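Endoglucanase A (Clostridium longisporum, PDB 6Q1I) hydrolyses internal beta-1,4-glucosidic linkages in barley beta-glucan, lichenan and carboxymethylcellulose, and also cleaves xylan, preferring the longer cellooligosaccharides, through its family 5 glycoside hydrolase catalytic domain. Local coordinates at residues 189-193 with 224-229; 305-309 with 353-357. All blocks are in the same frame, centred on the assembly; numbering follows the deposited sequence. Where two conformers were deposited one is given.

In the fold
Both contacts belong to the (beta/alpha)8 barrel of the family 5 catalytic domain, whose eight parallel strands are ordered as in the sequence. They follow one another along the chain, contact 1 closing before contact 2 opens. Contact 1 fastens helix 175-194 to the loop between helix 215-219 and strand 229-234; contact 2 pairs residues 305-309 of helix 293-309 with residues 353-357 on helix 343-356. They share no helix or strand: their centres lie 29 Å apart, and their nearest atoms about 15 Å. Each joins parts of the outer layer of the barrel, away from the positions of the probable proton donor and nucleophile, contact 1 partly buried and contact 2 at the surface.

Contact 1 of 2, residues 189-193 with 224-229; sequences LESIR and PDDKNV
Arg-193 meets Asp-226 side-on in a two-pronged salt bridge, at the place where a barrel helix faces the loop leading into strand 229-234. NE of Arg-193 binds OD1 of Asp-226 at 2.8 Å, nearly straight at 175°, and NH2 of Arg-193 reaches OD2 of Asp-226 at 2.9 Å. Both oxygens are met on their syn sides, and the guanidinium and carboxylate planes lie only 17° apart. The backbone N of Asn-228 approaches OD2 of Asp-226 from the other face of the carboxylate, on the anti side (3.0 Å), closing an Asx turn that fixes the acid's rotation.

The tight apolar part is built on Leu-189. Its CD2 packs 3.8 Å from CG of Pro-224 and equally near CB of Asp-226, with CG2 of Val-229 slightly farther off, while its CD1 lies over one guanidinium face of Arg-193. The outer side is looser: Asp-225 and Lys-227 are exposed; Asp-225 points away from the helix and the end of the Lys-227 chain leads off from it.

Arg-193 NH1 also bonds the carbonyls of Asn-199 and Arg-202, and Leu-189 and Arg-193 both touch Val-204, so helix 175-194 and the loop meet beside strand 204-208.

Contact 2 of 2, residues 305-309 with 353-357; sequences TAAQK and YKNVH
With chi1 of -59°, Thr-305 sets OG1 beside its own backbone N and opposite its carbonyl carbon, while Asn-355, at chi1 -75°, swings its amide toward that hydroxyl. The two side chains cross at about a right angle, joining two outer helices of the (beta/alpha)8 barrel, 293-309 and 343-356. ND2 of Asn-355 donates to OG1 of Thr-305 at 2.9 Å, with the oxygen close to the amide plane. Both groups have further partners: the threonine hydroxyl is also hydrogen-bonded to the carbonyls of Glu-301 and Gly-352, and the same asparagine nitrogen to the carboxylate of Glu-301. The polar link therefore extends one turn back along helix 293-309.

Val-356 supplies the apolar centre. Its CG2 rests on helix 293-309, 3.7 Å from the carbonyl oxygen of Thr-305 and 3.8 Å from CG of Lys-309, and it also packs on CB of Gln-308. The other methyl, CG1, lies against the backbone carbonyl of Gln-308 and over one face of the His-357 ring.

Gln-308 is the buried member of the contact. Its chain bends at CG, carrying OE1 to the edge of the Tyr-353 ring, 3.6 Å from CD1, and to the edge of the imidazole of His-357, whose plane is turned 47° from the amide. On the amide's nitrogen side, NE2 makes a weak hydrogen bond to the carbonyl of Ile-312.

At the chain terminus, Lys-354 NZ donates to the carboxylate O of His-357 at 2.7 Å, tying the C-terminal carboxylate back to a residue three positions earlier. A water bridges the two segments: it donates to the backbone O of Gln-308 at 2.8 Å and is hydrogen-bonded to NE2 of His-357, lying in the plane of the imidazole.

Contact 1 of 2, residues 189-193 with 224-229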
loop_
_atom_site.group_PDB
_atom_site.type_symbol
_atom_site.label_atom_id
_atom_site.label_comp_id
_atom_site.label_asym_id
_atom_site.label_seq_id
_atom_site.Cartn_x
_atom_site.Cartn_y
_atom_site.Cartn_z
ATOM N N LEU A 189 11.848 4.200 -10.490
ATOM C CA LEU A 189 13.037 4.051 -9.657
ATOM C C LEU A 189 14.198 4.884 -10.193
ATOM O O LEU A 189 14.919 5.525 -9.421
ATOM C CB LEU A 189 13.426 2.575 -9.580
ATOM C CG LEU A 189 14.673 2.240 -8.762
ATOM C CD1 LEU A 189 14.494 2.589 -7.302
ATOM C CD2 LEU A 189 15.007 0.775 -8.931
ATOM N N GLU A 190 14.409 4.874 -11.510
ATOM C CA GLU A 190 15.508 5.646 -12.080
ATOM C C GLU A 190 15.341 7.123 -11.763
ATOM O O GLU A 190 16.307 7.805 -11.413
ATOM C CB GLU A 190 15.574 5.421 -13.591
ATOM C CG GLU A 190 16.876 5.870 -14.252
ATOM C CD GLU A 190 16.939 7.348 -14.606
ATOM O OE1 GLU A 190 15.886 8.020 -14.715
ATOM O OE2 GLU A 190 18.075 7.829 -14.795
ATOM N N SER A 191 14.111 7.628 -11.865
ATOM C CA SER A 191 13.847 9.029 -11.555
ATOM C C SER A 191 14.088 9.341 -10.083
ATOM O O SER A 191 14.626 10.406 -9.755
ATOM C CB SER A 191 12.427 9.393 -11.976
ATOM O OG SER A 191 12.287 9.300 -13.384
ATOM N N ILE A 192 13.702 8.431 -9.185
ATOM C CA ILE A 192 13.968 8.621 -7.759
ATOM C C ILE A 192 15.472 8.719 -7.521
ATOM O O ILE A 192 15.969 9.664 -6.898
ATOM C CB ILE A 192 13.340 7.471 -6.943
ATOM C CG1 ILE A 192 11.804 7.526 -6.982
ATOM C CG2 ILE A 192 13.855 7.480 -5.517
ATOM C CD1 ILE A 192 11.126 6.228 -6.562
ATOM N N ARG A 193 16.223 7.747 -8.043
ATOM C CA ARG A 193 17.660 7.689 -7.789
ATOM C C ARG A 193 18.389 8.892 -8.376
ATOM O O ARG A 193 19.359 9.374 -7.792
ATOM C CB ARG A 193 18.246 6.400 -8.374
ATOM C CG ARG A 193 17.714 5.109 -7.766
ATOM C CD ARG A 193 18.091 4.985 -6.299
ATOM N NE ARG A 193 17.649 3.727 -5.705
ATOM C CZ ARG A 193 16.973 3.614 -4.560
ATOM N NH1 ARG A 193 16.628 4.678 -3.848
ATOM N NH2 ARG A 193 16.636 2.415 -4.127
ATOM N N PRO A 224 15.068 -4.378 -10.794
ATOM C CA PRO A 224 16.108 -3.583 -11.466
ATOM C C PRO A 224 17.470 -3.769 -10.806
ATOM O O PRO A 224 17.594 -4.311 -9.708
ATOM C CB PRO A 224 15.623 -2.138 -11.297
ATOM C CG PRO A 224 14.167 -2.243 -10.997
ATOM C CD PRO A 224 13.995 -3.528 -10.244
ATOM N N ASP A 225 18.513 -3.300 -11.492
ATOM C CA ASP A 225 19.874 -3.329 -10.950
ATOM C C ASP A 225 19.990 -2.214 -9.915
ATOM O O ASP A 225 20.413 -1.090 -10.202
ATOM C CB ASP A 225 20.913 -3.195 -12.055
ATOM C CG ASP A 225 22.341 -3.291 -11.530
ATOM O OD1 ASP A 225 22.540 -3.482 -10.314
ATOM O OD2 ASP A 225 23.280 -3.174 -12.340
ATOM N N ASP A 226 19.600 -2.550 -8.689
ATOM C CA ASP A 226 19.506 -1.614 -7.579
ATOM C C ASP A 226 19.539 -2.455 -6.312
ATOM O O ASP A 226 18.937 -3.527 -6.268
ATOM C CB ASP A 226 18.186 -0.836 -7.648
ATOM C CG ASP A 226 18.127 0.312 -6.669
ATOM O OD1 ASP A 226 18.415 1.444 -7.090
ATOM O OD2 ASP A 226 17.780 0.095 -5.487
ATOM N N LYS A 227 20.214 -1.961 -5.281
ATOM C CA LYS A 227 20.423 -2.755 -4.080
ATOM C C LYS A 227 19.351 -2.574 -3.012
ATOM O O LYS A 227 19.399 -3.287 -2.003
ATOM C CB LYS A 227 21.792 -2.442 -3.456
ATOM C CG LYS A 227 22.985 -2.708 -4.378
ATOM C CD LYS A 227 22.869 -4.042 -5.112
ATOM C CE LYS A 227 24.192 -4.464 -5.751
ATOM N NZ LYS A 227 24.861 -3.352 -6.492
ATOM N N ASN A 228 18.394 -1.657 -3.190
ATOM C CA ASN A 228 17.437 -1.314 -2.128
ATOM C C ASN A 228 15.998 -1.299 -2.629
ATOM O O ASN A 228 15.222 -0.378 -2.358
ATOM C CB ASN A 228 17.830 -0.008 -1.465
ATOM C CG ASN A 228 19.105 -0.143 -0.709
ATOM O OD1 ASN A 228 19.179 -0.917 0.246
ATOM N ND2 ASN A 228 20.149 0.531 -1.175
ATOM N N VAL A 229 15.613 -2.370 -3.305
ATOM C CA VAL A 229 14.254 -2.595 -3.789
ATOM C C VAL A 229 13.530 -3.550 -2.851
ATOM O O VAL A 229 14.121 -4.497 -2.312
ATOM C CB VAL A 229 14.285 -3.157 -5.225
ATOM C CG1 VAL A 229 12.902 -3.660 -5.663
ATOM C CG2 VAL A 229 14.821 -2.094 -6.185
#

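Contact 2 of 2, residues 305-309 with 353-357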
loop_
_atom_site.group_PDB
_atom_site.type_symbol
_atom_site.label_atom_id
_atom_site.label_comp_id
_atom_site.label_asym_id
_atom_site.label_seq_id
_atom_site.Cartn_x
_atom_site.Cartn_y
_atom_site.Cartn_z
ATOM N N THR A 305 1.032 -12.841 12.892
ATOM C CA THR A 305 2.041 -13.729 13.470
ATOM C C THR A 305 2.792 -14.476 12.376
ATOM O O THR A 305 4.024 -14.524 12.371
ATOM C CB THR A 305 1.397 -14.735 14.431
ATOM O OG1 THR A 305 0.719 -14.055 15.492
ATOM C CG2 THR A 305 2.455 -15.640 15.049
ATOM N N ALA A 306 2.059 -15.046 11.422
ATOM C CA ALA A 306 2.679 -15.838 10.368
ATOM C C ALA A 306 3.556 -14.974 9.472
ATOM O O ALA A 306 4.653 -15.382 9.071
ATOM C CB ALA A 306 1.595 -16.525 9.539
ATOM N N ALA A 307 3.098 -13.771 9.151
ATOM C CA ALA A 307 3.898 -12.889 8.317
ATOM C C ALA A 307 5.143 -12.423 9.057
ATOM O O ALA A 307 6.249 -12.436 8.504
ATOM C CB ALA A 307 3.055 -11.702 7.890
ATOM N N GLN A 308 4.985 -12.004 10.313
ATOM C CA GLN A 308 6.128 -11.497 11.065
ATOM C C GLN A 308 7.152 -12.588 11.366
ATOM O O GLN A 308 8.358 -12.310 11.375
ATOM C CB GLN A 308 5.631 -10.780 12.317
ATOM C CG GLN A 308 5.047 -9.407 12.001
ATOM C CD GLN A 308 6.134 -8.444 11.604
ATOM O OE1 GLN A 308 6.844 -7.920 12.458
ATOM N NE2 GLN A 308 6.313 -8.247 10.300
ATOM N N LYS A 309 6.716 -13.830 11.605
ATOM C CA LYS A 309 7.654 -14.942 11.765
ATOM C C LYS A 309 8.527 -15.117 10.532
ATOM O O LYS A 309 9.644 -15.635 10.626
ATOM C CB LYS A 309 6.890 -16.246 12.009
ATOM C CG LYS A 309 6.399 -16.438 13.434
ATOM C CD LYS A 309 5.671 -17.773 13.605
ATOM C CE LYS A 309 5.285 -18.030 15.056
ATOM N NZ LYS A 309 4.382 -19.206 15.205
ATOM N N TYR A 353 1.642 -9.209 16.272
ATOM C CA TYR A 353 2.976 -8.621 16.220
ATOM C C TYR A 353 3.781 -8.978 17.469
ATOM O O TYR A 353 4.935 -9.416 17.378
ATOM C CB TYR A 353 2.865 -7.097 16.049
ATOM C CG TYR A 353 4.193 -6.412 16.231
ATOM C CD1 TYR A 353 5.162 -6.457 15.238
ATOM C CD2 TYR A 353 4.506 -5.777 17.417
ATOM C CE1 TYR A 353 6.399 -5.871 15.415
ATOM C CE2 TYR A 353 5.738 -5.184 17.608
ATOM C CZ TYR A 353 6.685 -5.242 16.604
ATOM O OH TYR A 353 7.923 -4.670 16.787
ATOM N N LYS A 354 3.174 -8.824 18.647
ATOM C CA LYS A 354 3.867 -9.102 19.901
ATOM C C LYS A 354 4.146 -10.586 20.109
ATOM O O LYS A 354 5.024 -10.936 20.904
ATOM C CB LYS A 354 3.047 -8.543 21.063
ATOM C CG LYS A 354 3.028 -7.022 21.126
ATOM C CD LYS A 354 4.421 -6.415 21.253
ATOM C CE LYS A 354 5.182 -6.924 22.473
ATOM N NZ LYS A 354 6.578 -6.406 22.485
ATOM N N ASN A 355 3.416 -11.468 19.428
ATOM C CA ASN A 355 3.746 -12.886 19.486
ATOM C C ASN A 355 5.159 -13.134 18.986
ATOM O O ASN A 355 5.819 -14.083 19.422
ATOM C CB ASN A 355 2.785 -13.693 18.608
ATOM C CG ASN A 355 1.407 -13.856 19.217
ATOM O OD1 ASN A 355 1.224 -13.730 20.428
ATOM N ND2 ASN A 355 0.431 -14.175 18.373
ATOM N N VAL A 356 5.628 -12.301 18.063
ATOM C CA VAL A 356 6.923 -12.476 17.425
ATOM C C VAL A 356 7.964 -11.529 18.000
ATOM O O VAL A 356 9.127 -11.904 18.165
ATOM C CB VAL A 356 6.767 -12.270 15.901
ATOM C CG1 VAL A 356 8.108 -12.422 15.207
ATOM C CG2 VAL A 356 5.738 -13.259 15.335
ATOM N N HIS A 357 7.561 -10.296 18.284
ATOM C CA HIS A 357 8.472 -9.265 18.747
ATOM C C HIS A 357 8.078 -8.820 20.142
ATOM O O HIS A 357 7.398 -7.815 20.343
ATOM C CB HIS A 357 8.451 -8.093 17.774
ATOM C CG HIS A 357 8.923 -8.450 16.401
ATOM N ND1 HIS A 357 10.256 -8.619 16.095
ATOM C CD2 HIS A 357 8.242 -8.659 15.251
ATOM C CE1 HIS A 357 10.375 -8.916 14.813
ATOM N NE2 HIS A 357 9.167 -8.947 14.278
ATOM O OXT HIS A 357 8.458 -9.487 21.102
HETATM O O HOH W 1 9.469 -9.711 11.519
#